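Local coordinates for GntR family transcriptional regulator (Streptococcus agalactiae, PDB 7B5U), which probably acts as a DNA-binding transcriptional regulator, represented by its RCK_C (TrkA-C) effector domain, which dimerises and binds c-di-AMP, at residues I8-D13 with D57-V62; S14-K19 with K72-L77; A32-I37 with S51-G56. All coordinates share one frame; numbering follows the deposited sequence. Where two conformers were deposited one is given.

Contact 1 (I8-D13 with D57-V62)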
loop_
_atom_site.group_PDB
_atom_site.type_symbol
_atom_site.label_atom_id
_atom_site.label_comp_id
_atom_site.label_asym_id
_atom_site.label_seq_id
_atom_site.Cartn_x
_atom_site.Cartn_y
_atom_site.Cartn_z
ATOM N N ILE A 8 11.870 -1.957 6.854
ATOM C CA ILE A 8 12.181 -2.270 8.243
ATOM C C ILE A 8 12.260 -3.779 8.416
ATOM O O ILE A 8 11.489 -4.531 7.811
ATOM C CB ILE A 8 11.191 -1.653 9.256
ATOM C CG1 ILE A 8 9.765 -2.159 9.026
ATOM C CG2 ILE A 8 11.272 -0.135 9.242
ATOM C CD1 ILE A 8 8.810 -1.760 10.141
ATOM N N ILE A 9 13.206 -4.217 9.240
ATOM C CA ILE A 9 13.342 -5.620 9.614
ATOM C C ILE A 9 12.727 -5.773 11.001
ATOM O O ILE A 9 13.213 -5.177 11.969
ATOM C CB ILE A 9 14.818 -6.059 9.626
ATOM C CG1 ILE A 9 15.480 -5.830 8.260
ATOM C CG2 ILE A 9 14.913 -7.523 10.067
ATOM C CD1 ILE A 9 16.994 -5.990 8.287
ATOM N N VAL A 10 11.651 -6.552 11.103
ATOM C CA VAL A 10 10.942 -6.693 12.374
ATOM C C VAL A 10 11.594 -7.782 13.219
ATOM O O VAL A 10 11.051 -8.878 13.418
ATOM C CB VAL A 10 9.415 -6.833 12.184
ATOM C CG1 VAL A 10 8.842 -5.526 11.657
ATOM C CG2 VAL A 10 9.049 -7.987 11.232
ATOM N N SER A 11 12.777 -7.467 13.731
ATOM C CA SER A 11 13.610 -8.430 14.433
ATOM C C SER A 11 13.369 -8.463 15.936
ATOM O O SER A 11 13.857 -9.384 16.603
ATOM C CB SER A 11 15.085 -8.139 14.149
ATOM O OG SER A 11 15.402 -6.806 14.500
ATOM N N GLU A 12 12.640 -7.504 16.489
ATOM C CA GLU A 12 12.400 -7.456 17.924
ATOM C C GLU A 12 11.073 -8.135 18.254
ATOM O O GLU A 12 10.187 -8.265 17.409
ATOM C CB GLU A 12 12.387 -6.006 18.408
ATOM C CG GLU A 12 13.723 -5.289 18.205
ATOM C CD GLU A 12 14.770 -5.635 19.259
ATOM O OE1 GLU A 12 14.426 -6.243 20.295
ATOM O OE2 GLU A 12 15.953 -5.285 19.052
ATOM N N ASP A 13 10.945 -8.572 19.504
ATOM C CA ASP A 13 9.674 -9.121 19.962
ATOM C C ASP A 13 8.598 -8.041 19.925
ATOM O O ASP A 13 8.862 -6.859 20.195
ATOM C CB ASP A 13 9.808 -9.651 21.390
ATOM C CG ASP A 13 10.769 -10.812 21.501
ATOM O OD1 ASP A 13 10.920 -11.557 20.509
ATOM O OD2 ASP A 13 11.340 -10.991 22.599
ATOM N N ASP A 57 10.981 -10.799 9.326
ATOM C CA ASP A 57 10.574 -10.385 7.993
ATOM C C ASP A 57 11.018 -8.948 7.716
ATOM O O ASP A 57 11.223 -8.142 8.628
ATOM C CB ASP A 57 9.053 -10.445 7.863
ATOM C CG ASP A 57 8.514 -11.860 7.795
ATOM O OD1 ASP A 57 9.309 -12.821 7.753
ATOM O OD2 ASP A 57 7.272 -12.010 7.763
ATOM N N HIS A 58 11.151 -8.626 6.430
ATOM C CA HIS A 58 11.364 -7.248 6.005
ATOM C C HIS A 58 10.043 -6.708 5.481
ATOM O O HIS A 58 9.407 -7.332 4.620
ATOM C CB HIS A 58 12.414 -7.151 4.897
ATOM C CG HIS A 58 13.765 -7.678 5.269
ATOM N ND1 HIS A 58 14.926 -7.067 4.846
ATOM C CD2 HIS A 58 14.150 -8.752 6.001
ATOM C CE1 HIS A 58 15.967 -7.739 5.303
ATOM N NE2 HIS A 58 15.524 -8.765 6.011
ATOM N N ILE A 59 9.621 -5.559 6.004
ATOM C CA ILE A 59 8.404 -4.885 5.564
ATOM C C ILE A 59 8.821 -3.680 4.731
ATOM O O ILE A 59 9.577 -2.822 5.203
ATOM C CB ILE A 59 7.536 -4.422 6.745
ATOM C CG1 ILE A 59 7.256 -5.543 7.747
ATOM C CG2 ILE A 59 6.243 -3.761 6.240
ATOM C CD1 ILE A 59 6.435 -5.063 8.922
ATOM N N PHE A 60 8.315 -3.612 3.504
ATOM C CA PHE A 60 8.538 -2.488 2.600
ATOM C C PHE A 60 7.245 -1.684 2.536
ATOM O O PHE A 60 6.184 -2.254 2.282
ATOM C CB PHE A 60 8.908 -3.004 1.203
ATOM C CG PHE A 60 10.223 -3.741 1.167
ATOM C CD1 PHE A 60 10.294 -5.080 1.516
ATOM C CD2 PHE A 60 11.388 -3.091 0.790
ATOM C CE1 PHE A 60 11.511 -5.754 1.505
ATOM C CE2 PHE A 60 12.605 -3.769 0.774
ATOM C CZ PHE A 60 12.661 -5.100 1.127
ATOM N N PHE A 61 7.320 -0.374 2.762
ATOM C CA PHE A 61 6.107 0.429 2.851
ATOM C C PHE A 61 6.376 1.850 2.372
ATOM O O PHE A 61 7.504 2.345 2.456
ATOM C CB PHE A 61 5.537 0.454 4.277
ATOM C CG PHE A 61 6.469 1.048 5.297
ATOM C CD1 PHE A 61 6.394 2.386 5.627
ATOM C CD2 PHE A 61 7.405 0.253 5.952
ATOM C CE1 PHE A 61 7.255 2.939 6.576
ATOM C CE2 PHE A 61 8.262 0.801 6.894
ATOM C CZ PHE A 61 8.180 2.134 7.215
ATOM N N VAL A 62 5.327 2.504 1.865
ATOM C CA VAL A 62 5.403 3.899 1.468
ATOM C C VAL A 62 4.790 4.776 2.548
ATOM O O VAL A 62 3.940 4.353 3.339
ATOM C CB VAL A 62 4.797 4.190 0.075
ATOM C CG1 VAL A 62 5.562 3.437 -0.997
ATOM C CG2 VAL A 62 3.301 3.880 0.038
#
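Ile8 holds CG1 in the crowded position between its backbone N and carbonyl carbon (chi1 61°), which places CG2 beside the N, at the edge of the Phe61 ring. On the next residue, Ile9, CG1 is anti to the carbonyl carbon (chi1 -58°), and His58 takes the same first torsion, so the two side chains run alongside each other. Ile9 CG1 then lies over the middle of the imidazole, 3.6 Å from the centroid of the His58 ring and only 10° off its normal, a clean CH-pi contact. A branched aliphatic chain suits this exposed position because it can lay a methylene flat on the ring, while His58 ND1 is hydrogen-bonded to Glu7, which helps fix the rotation of the ring.

On the other side of the sheet the pairing is apolar. Ile8 CG1 meets Ile59 CB at 3.9 Å, and Ile8 CG2 touches Phe61 CE2, also at 3.9 Å. Val10 comes across Ile59, its CG1 3.7 Å from Ile59 CD1. Tyr68 and Met71 of helix 65-74 pack on this same buried side, where beta-branched and aromatic residues suit the strand and fill the core.

Three straight hydrogen bonds grip the backbones. Ile8 N reaches Ile59 O at 3.0 Å, in the carbonyl plane. Ile59 N meets Ile8 O at 2.8 Å, nearly along the C=O axis. Val10 N approaches Asp57 O in the same way, at 3.0 Å, and Val10 is the centre of an inverse gamma turn. Ile8 with Ile59 as a hydrogen-bonded pair, followed by Ile9 with His58 as a non-hydrogen-bonded pair, is the pattern of an antiparallel sheet, here joining strand 6-9, outermost within this chain, to strand 58-62 in the RCK_C domain.

Contact 2 (S14-K19 with K72-L77); sequences SEHLGK and KTYFNL
His16 lays its imidazole over the phenol ring of Tyr74 in an offset stack, with the planes only 8° apart and the centroids separated by 3.6 Å. NE2 of His16 sits over the rim of the phenol, 3.3 Å from Tyr74 CE1, while Tyr74 CZ lies over the centre of the imidazole. On the opposite face of that ring lies CG of Glu15, so the imidazole is held flat between an aromatic ring and an aliphatic segment; the nearby carboxylate would probably favour a protonated imidazole. The side chains cross at about a right angle, Tyr74 reaching in with CG anti to its backbone N (chi1 -173°). His16 CB also touches Phe75 CE2, at 3.8 Å.

Ser14 suits the start of the turn because its small hydroxyl serves two purposes. OG accepts from His16 N at 3.0 Å, closing an ST turn, and is linked through one water to Tyr74 O, the water lying 2.6 Å from Ser14 OG. That carbonyl is at the C-terminal end of the helix, closed by a Schellman motif with Asn76, of positive phi, as C-prime residue: Leu77 N is hydrogen-bonded to Lys72 O and Asn76 N to Thr73 O.

Asn76 ND2 is hydrogen-bonded to Asp13 O. The stack rests against Leu24 of helix 21-24, Tyr74 also touches helix 26-30, and Phe75 turns inward onto Ile53 of strand 52-53, so the loop closes over the C-terminal end of helix 65-74.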
loop_
_atom_site.group_PDB
_atom_site.type_symbol
_atom_site.label_atom_id
_atom_site.label_comp_id
_atom_site.label_asym_id
_atom_site.label_seq_id
_atom_site.Cartn_x
_atom_site.Cartn_y
_atom_site.Cartn_z
ATOM N N SER A 14 7.377 -8.445 19.579
ATOM C CA SER A 14 6.290 -7.490 19.431
ATOM C C SER A 14 4.966 -8.229 19.445
ATOM O O SER A 14 4.818 -9.251 18.773
ATOM C CB SER A 14 6.402 -6.725 18.105
ATOM O OG SER A 14 5.233 -5.959 17.844
ATOM N N GLU A 15 3.989 -7.656 20.153
ATOM C CA GLU A 15 2.619 -8.163 20.144
ATOM C C GLU A 15 2.026 -8.215 18.742
ATOM O O GLU A 15 1.012 -8.892 18.528
ATOM C CB GLU A 15 1.743 -7.251 21.002
ATOM C CG GLU A 15 1.735 -5.809 20.473
ATOM C CD GLU A 15 0.784 -4.882 21.206
ATOM O OE1 GLU A 15 -0.420 -5.194 21.270
ATOM O OE2 GLU A 15 1.239 -3.829 21.701
ATOM N N HIS A 16 2.597 -7.488 17.793
ATOM C CA HIS A 16 2.039 -7.444 16.454
ATOM C C HIS A 16 2.513 -8.591 15.569
ATOM O O HIS A 16 1.920 -8.819 14.511
ATOM C CB HIS A 16 2.335 -6.080 15.830
ATOM C CG HIS A 16 1.854 -4.931 16.660
ATOM N ND1 HIS A 16 0.555 -4.818 17.104
ATOM C CD2 HIS A 16 2.508 -3.847 17.142
ATOM C CE1 HIS A 16 0.430 -3.713 17.819
ATOM N NE2 HIS A 16 1.604 -3.111 17.859
ATOM N N LEU A 17 3.527 -9.346 15.984
ATOM C CA LEU A 17 4.030 -10.428 15.156
ATOM C C LEU A 17 3.096 -11.627 15.218
ATOM O O LEU A 17 2.406 -11.862 16.211
ATOM C CB LEU A 17 5.448 -10.811 15.568
ATOM C CG LEU A 17 6.481 -9.700 15.398
ATOM C CD1 LEU A 17 7.813 -10.137 16.002
ATOM C CD2 LEU A 17 6.619 -9.338 13.925
ATOM N N GLY A 18 3.077 -12.390 14.134
ATOM C CA GLY A 18 2.160 -13.504 14.042
ATOM C C GLY A 18 0.736 -13.108 13.731
ATOM O O GLY A 18 -0.169 -13.946 13.842
ATOM N N LYS A 19 0.502 -11.857 13.368
ATOM C CA LYS A 19 -0.802 -11.358 12.973
ATOM C C LYS A 19 -0.801 -10.981 11.498
ATOM O O LYS A 19 0.244 -10.700 10.901
ATOM C CB LYS A 19 -1.182 -10.145 13.823
ATOM C CG LYS A 19 -1.294 -10.451 15.312
ATOM C CD LYS A 19 -2.434 -9.664 15.934
ATOM C CE LYS A 19 -2.536 -9.886 17.434
ATOM N NZ LYS A 19 -1.664 -8.949 18.193
ATOM N N LYS A 72 8.340 2.155 13.061
ATOM C CA LYS A 72 9.421 1.702 13.922
ATOM C C LYS A 72 8.956 1.565 15.368
ATOM O O LYS A 72 9.292 0.588 16.049
ATOM C CB LYS A 72 10.592 2.670 13.793
ATOM C CG LYS A 72 11.412 2.820 15.041
ATOM C CD LYS A 72 12.522 3.821 14.830
ATOM C CE LYS A 72 13.812 3.093 14.679
ATOM N NZ LYS A 72 14.923 4.015 14.906
ATOM N N THR A 73 8.173 2.528 15.853
ATOM C CA THR A 73 7.660 2.433 17.217
ATOM C C THR A 73 6.685 1.276 17.359
ATOM O O THR A 73 6.733 0.518 18.337
ATOM C CB THR A 73 6.984 3.750 17.589
ATOM O OG1 THR A 73 7.937 4.811 17.480
ATOM C CG2 THR A 73 6.451 3.715 19.008
ATOM N N TYR A 74 5.797 1.134 16.383
ATOM C CA TYR A 74 4.762 0.115 16.412
ATOM C C TYR A 74 5.354 -1.286 16.505
ATOM O O TYR A 74 4.799 -2.153 17.192
ATOM C CB TYR A 74 3.907 0.276 15.156
ATOM C CG TYR A 74 2.673 -0.578 15.059
ATOM C CD1 TYR A 74 1.529 -0.261 15.773
ATOM C CD2 TYR A 74 2.639 -1.673 14.210
ATOM C CE1 TYR A 74 0.382 -1.027 15.659
ATOM C CE2 TYR A 74 1.499 -2.440 14.083
ATOM C CZ TYR A 74 0.380 -2.112 14.809
ATOM O OH TYR A 74 -0.758 -2.879 14.683
ATOM N N PHE A 75 6.479 -1.534 15.829
ATOM C CA PHE A 75 7.109 -2.847 15.840
ATOM C C PHE A 75 8.253 -2.965 16.851
ATOM O O PHE A 75 9.080 -3.881 16.739
ATOM C CB PHE A 75 7.547 -3.245 14.432
ATOM C CG PHE A 75 6.406 -3.660 13.544
ATOM C CD1 PHE A 75 5.954 -2.840 12.534
ATOM C CD2 PHE A 75 5.770 -4.872 13.745
ATOM C CE1 PHE A 75 4.893 -3.236 11.727
ATOM C CE2 PHE A 75 4.721 -5.274 12.941
ATOM C CZ PHE A 75 4.279 -4.454 11.932
ATOM N N ASN A 76 8.317 -2.062 17.835
ATOM C CA ASN A 76 9.240 -2.210 18.965
ATOM C C ASN A 76 10.700 -2.104 18.522
ATOM O O ASN A 76 11.572 -2.807 19.033
ATOM C CB ASN A 76 8.986 -3.500 19.763
ATOM C CG ASN A 76 9.740 -3.523 21.076
ATOM O OD1 ASN A 76 9.940 -2.478 21.710
ATOM N ND2 ASN A 76 10.188 -4.708 21.486
ATOM N N LEU A 77 10.973 -1.188 17.589
ATOM C CA LEU A 77 12.305 -1.008 17.026
ATOM C C LEU A 77 12.988 0.273 17.505
ATOM O O LEU A 77 13.946 0.728 16.873
ATOM C CB LEU A 77 12.249 -1.048 15.498
ATOM C CG LEU A 77 11.759 -2.358 14.866
ATOM C CD1 LEU A 77 11.634 -2.240 13.353
ATOM C CD2 LEU A 77 12.707 -3.478 15.232
HETATM O O HOH W 1 5.404 -3.921 19.470
#

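Contact 3 (A32-I37 with S51-G56); sequences ATIVAI and SVIEQG. With 2BA ((2R,3R,3aS,5R,7aR,9R,10R,10aS,12R,14aR)-2,9-bis(6-amino-9H-purin-9-yl)octahydro-2H,7H-difuro[3,2-d:3',2'-j][1,3,7,9,2,8 ]tetraoxadiphosphacyclododecine-3,5,10,12-tetrol 5,12-dioxide), chain C.
Strand 33-39 and the weakly bonded strand around 52-53 are not sheet neighbours: their nearest CA atoms, those of Ile37 and Ile53, are 7.7 Å apart, and no hydrogen bond joins them. A classic beta bulge, with Val35 and Ala36 both opposite Phe60, interrupts the first. Side-chain ends bridge the separation. Ile34 and Ile53 meet tip to tip, CD1 to CD1 at 4.2 Å, each with CG1 beside its backbone N and CD1 extended beyond it (chi2 near 170°). Ile37 CD1 lies against Ser51 CB at 3.7 Å, near Ile53 CG1 and the carbonyl O of Val52. Beta-branched isoleucine suits the strand backbone, and its delta methyl reaches across the gap, while Ser51 offers a methylene to the core and hydrogen-bonds its OG to Pro47 O. Ile21 of helix 21-24 packs against all three isoleucines.

The Ile34 backbone reads an adenine of c-di-AMP: Ile34 N donates to ligand N11 at 2.9 Å, and ligand N61 donates to Ile34 O at 2.9 Å. Asn25 and His28 of both subunits, with Trp27 N and Ile34 N of the second subunit, also hydrogen-bond the ligand. Adenine is recognised by main-chain polarity, whereas the Ile34 side chain packs on Ile53 and its neighbours, CB beside the adenine.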
loop_
_atom_site.group_PDB
_atom_site.type_symbol
_atom_site.label_atom_id
_atom_site.label_comp_id
_atom_site.label_asym_id
_atom_site.label_seq_id
_atom_site.Cartn_x
_atom_site.Cartn_y
_atom_site.Cartn_z
ATOM N N ALA A 32 1.093 3.789 7.209
ATOM C CA ALA A 32 1.906 3.149 6.186
ATOM C C ALA A 32 1.072 2.298 5.243
ATOM O O ALA A 32 0.116 1.639 5.662
ATOM C CB ALA A 32 2.942 2.251 6.852
ATOM N N THR A 33 1.468 2.284 3.974
ATOM C CA THR A 33 0.915 1.345 3.005
ATOM C C THR A 33 2.011 0.344 2.663
ATOM O O THR A 33 3.037 0.714 2.068
ATOM C CB THR A 33 0.425 2.065 1.753
ATOM O OG1 THR A 33 -0.595 3.009 2.113
ATOM C CG2 THR A 33 -0.163 1.080 0.752
ATOM N N ILE A 34 1.812 -0.910 3.071
ATOM C CA ILE A 34 2.802 -1.959 2.830
ATOM C C ILE A 34 2.734 -2.399 1.373
ATOM O O ILE A 34 1.662 -2.757 0.867
ATOM C CB ILE A 34 2.584 -3.145 3.784
ATOM C CG1 ILE A 34 2.786 -2.718 5.245
ATOM C CG2 ILE A 34 3.492 -4.303 3.390
ATOM C CD1 ILE A 34 2.380 -3.786 6.255
ATOM N N VAL A 35 3.881 -2.364 0.690
ATOM C CA VAL A 35 3.952 -2.760 -0.712
ATOM C C VAL A 35 4.468 -4.178 -0.885
ATOM O O VAL A 35 4.171 -4.818 -1.893
ATOM C CB VAL A 35 4.766 -1.765 -1.561
ATOM C CG1 VAL A 35 4.100 -0.426 -1.545
ATOM C CG2 VAL A 35 6.204 -1.656 -1.087
ATOM N N ALA A 36 5.250 -4.669 0.077
ATOM C CA ALA A 36 5.773 -6.023 -0.021
ATOM C C ALA A 36 6.232 -6.500 1.348
ATOM O O ALA A 36 6.608 -5.698 2.204
ATOM C CB ALA A 36 6.953 -6.109 -0.996
ATOM N N ILE A 37 6.202 -7.821 1.532
ATOM C CA ILE A 37 6.809 -8.488 2.677
ATOM C C ILE A 37 7.867 -9.437 2.146
ATOM O O ILE A 37 7.610 -10.199 1.206
ATOM C CB ILE A 37 5.780 -9.281 3.503
ATOM C CG1 ILE A 37 4.683 -8.371 4.039
ATOM C CG2 ILE A 37 6.477 -10.022 4.645
ATOM C CD1 ILE A 37 3.471 -9.132 4.497
ATOM N N SER A 51 -1.971 -11.548 4.509
ATOM C CA SER A 51 -0.550 -11.806 4.686
ATOM C C SER A 51 -0.161 -11.569 6.136
ATOM O O SER A 51 -0.623 -10.614 6.770
ATOM C CB SER A 51 0.254 -10.898 3.759
ATOM O OG SER A 51 0.165 -11.327 2.410
ATOM N N VAL A 52 0.680 -12.453 6.670
ATOM C CA VAL A 52 1.080 -12.420 8.074
ATOM C C VAL A 52 2.488 -11.851 8.188
ATOM O O VAL A 52 3.338 -12.073 7.318
ATOM C CB VAL A 52 0.992 -13.831 8.691
ATOM C CG1 VAL A 52 1.396 -13.834 10.167
ATOM C CG2 VAL A 52 -0.418 -14.372 8.542
ATOM N N ILE A 53 2.726 -11.086 9.242
ATOM C CA ILE A 53 4.047 -10.544 9.512
ATOM C C ILE A 53 4.687 -11.371 10.618
ATOM O O ILE A 53 4.155 -11.468 11.728
ATOM C CB ILE A 53 3.981 -9.051 9.860
ATOM C CG1 ILE A 53 3.358 -8.275 8.698
ATOM C CG2 ILE A 53 5.372 -8.518 10.173
ATOM C CD1 ILE A 53 3.094 -6.819 9.005
ATOM N N GLU A 54 5.838 -11.978 10.311
ATOM C CA GLU A 54 6.550 -12.849 11.239
ATOM C C GLU A 54 7.894 -12.246 11.616
ATOM O O GLU A 54 8.441 -11.404 10.901
ATOM C CB GLU A 54 6.811 -14.218 10.606
ATOM C CG GLU A 54 5.658 -14.802 9.807
ATOM C CD GLU A 54 4.647 -15.519 10.664
ATOM O OE1 GLU A 54 4.634 -15.280 11.892
ATOM O OE2 GLU A 54 3.867 -16.327 10.108
ATOM N N GLN A 55 8.439 -12.705 12.736
ATOM C CA GLN A 55 9.675 -12.112 13.222
ATOM C C GLN A 55 10.801 -12.329 12.219
ATOM O O GLN A 55 10.971 -13.422 11.671
ATOM C CB GLN A 55 10.066 -12.682 14.581
ATOM C CG GLN A 55 11.177 -11.864 15.224
ATOM C CD GLN A 55 11.352 -12.194 16.689
ATOM O OE1 GLN A 55 11.888 -13.249 17.047
ATOM N NE2 GLN A 55 10.903 -11.298 17.558
ATOM N N GLY A 56 11.575 -11.275 11.980
ATOM C CA GLY A 56 12.655 -11.327 11.022
ATOM C C GLY A 56 12.270 -10.928 9.616
ATOM O O GLY A 56 13.162 -10.728 8.776
HETATM P P 2BA C . -8.439 0.425 5.270
HETATM O O1P 2BA C . -7.177 1.181 5.090
HETATM O O2P 2BA C . -9.564 1.108 5.973
HETATM O "O5'" 2BA C . -8.899 -0.098 3.804
HETATM C "C5'" 2BA C . -10.175 -0.674 3.644
HETATM C "C4'" 2BA C . -10.194 -1.368 2.251
HETATM O "O4'" 2BA C . -10.053 -0.444 1.302
HETATM C "C3'" 2BA C . -9.054 -2.406 2.097
HETATM O "O3'" 2BA C . -9.495 -3.620 2.588
HETATM C "C2'" 2BA C . -8.814 -2.318 0.569
HETATM O "O2'" 2BA C . -9.728 -3.240 -0.164
HETATM C "C1'" 2BA C . -9.026 -1.025 0.259
HETATM N N9 2BA C . -7.842 -0.172 0.281
HETATM C C8 2BA C . -7.553 0.732 1.252
HETATM N N7 2BA C . -6.380 1.320 0.947
HETATM C C5 2BA C . -5.960 0.747 -0.209
HETATM C C6 2BA C . -4.864 0.923 -1.011
HETATM N N6 2BA C . -3.808 1.849 -0.744
HETATM N N1 2BA C . -4.741 0.206 -2.128
HETATM C C2 2BA C . -5.674 -0.720 -2.473
HETATM N N3 2BA C . -6.773 -0.902 -1.723
HETATM C C4 2BA C . -6.863 -0.157 -0.603
HETATM P P1 2BA C . -8.428 -4.813 2.982
HETATM O O1P1 2BA C . -7.428 -5.028 1.899
HETATM O O2P1 2BA C . -9.247 -5.998 3.366
HETATM O "O5'1" 2BA C . -7.614 -4.206 4.260
HETATM C "C5'1" 2BA C . -8.285 -4.075 5.499
HETATM C "C4'1" 2BA C . -7.381 -3.183 6.412
HETATM O "O4'1" 2BA C . -6.208 -3.776 6.612
HETATM C "C3'1" 2BA C . -7.118 -1.803 5.763
HETATM O "O3'1" 2BA C . -8.157 -0.961 6.122
HETATM C "C2'1" 2BA C . -5.722 -1.484 6.359
HETATM O "O2'1" 2BA C . -5.865 -0.819 7.694
HETATM C "C1'1" 2BA C . -5.096 -2.675 6.459
HETATM N N91 2BA C . -4.297 -3.070 5.303
HETATM C C81 2BA C . -4.609 -3.975 4.339
HETATM N N71 2BA C . -3.618 -4.020 3.431
HETATM C C51 2BA C . -2.703 -3.108 3.837
HETATM C C61 2BA C . -1.488 -2.672 3.337
HETATM N N61 2BA C . -0.921 -3.225 2.145
HETATM N N11 2BA C . -0.795 -1.759 3.984
HETATM C C21 2BA C . -1.288 -1.203 5.115
HETATM N N31 2BA C . -2.452 -1.587 5.650
HETATM C C41 2BA C . -3.137 -2.524 4.973
#

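Overall arrangement
Contacts 1 and 3 belong to the interior and meet in one sheet through strands 58-62 and 33-39; Phe60 O to Val35 N joins them directly. Contact 2 lies at the surface. Chemistry follows place: contact 1 combines main-chain bonding with apolar side chains, contact 3 relies on packing without hydrogen bonds between its segments and offers the N and O of Ile34 to the ligand, and contact 2 depends on aromatic stacking, a water and helix-end capping. Phe75 of contact 2 meets Val10 of contact 1, and Gly18 and Lys19 are hydrogen-bonded to Ile53 of contact 3. Contacts 1 and 3 also reach the second subunit, whereas contact 2 does not.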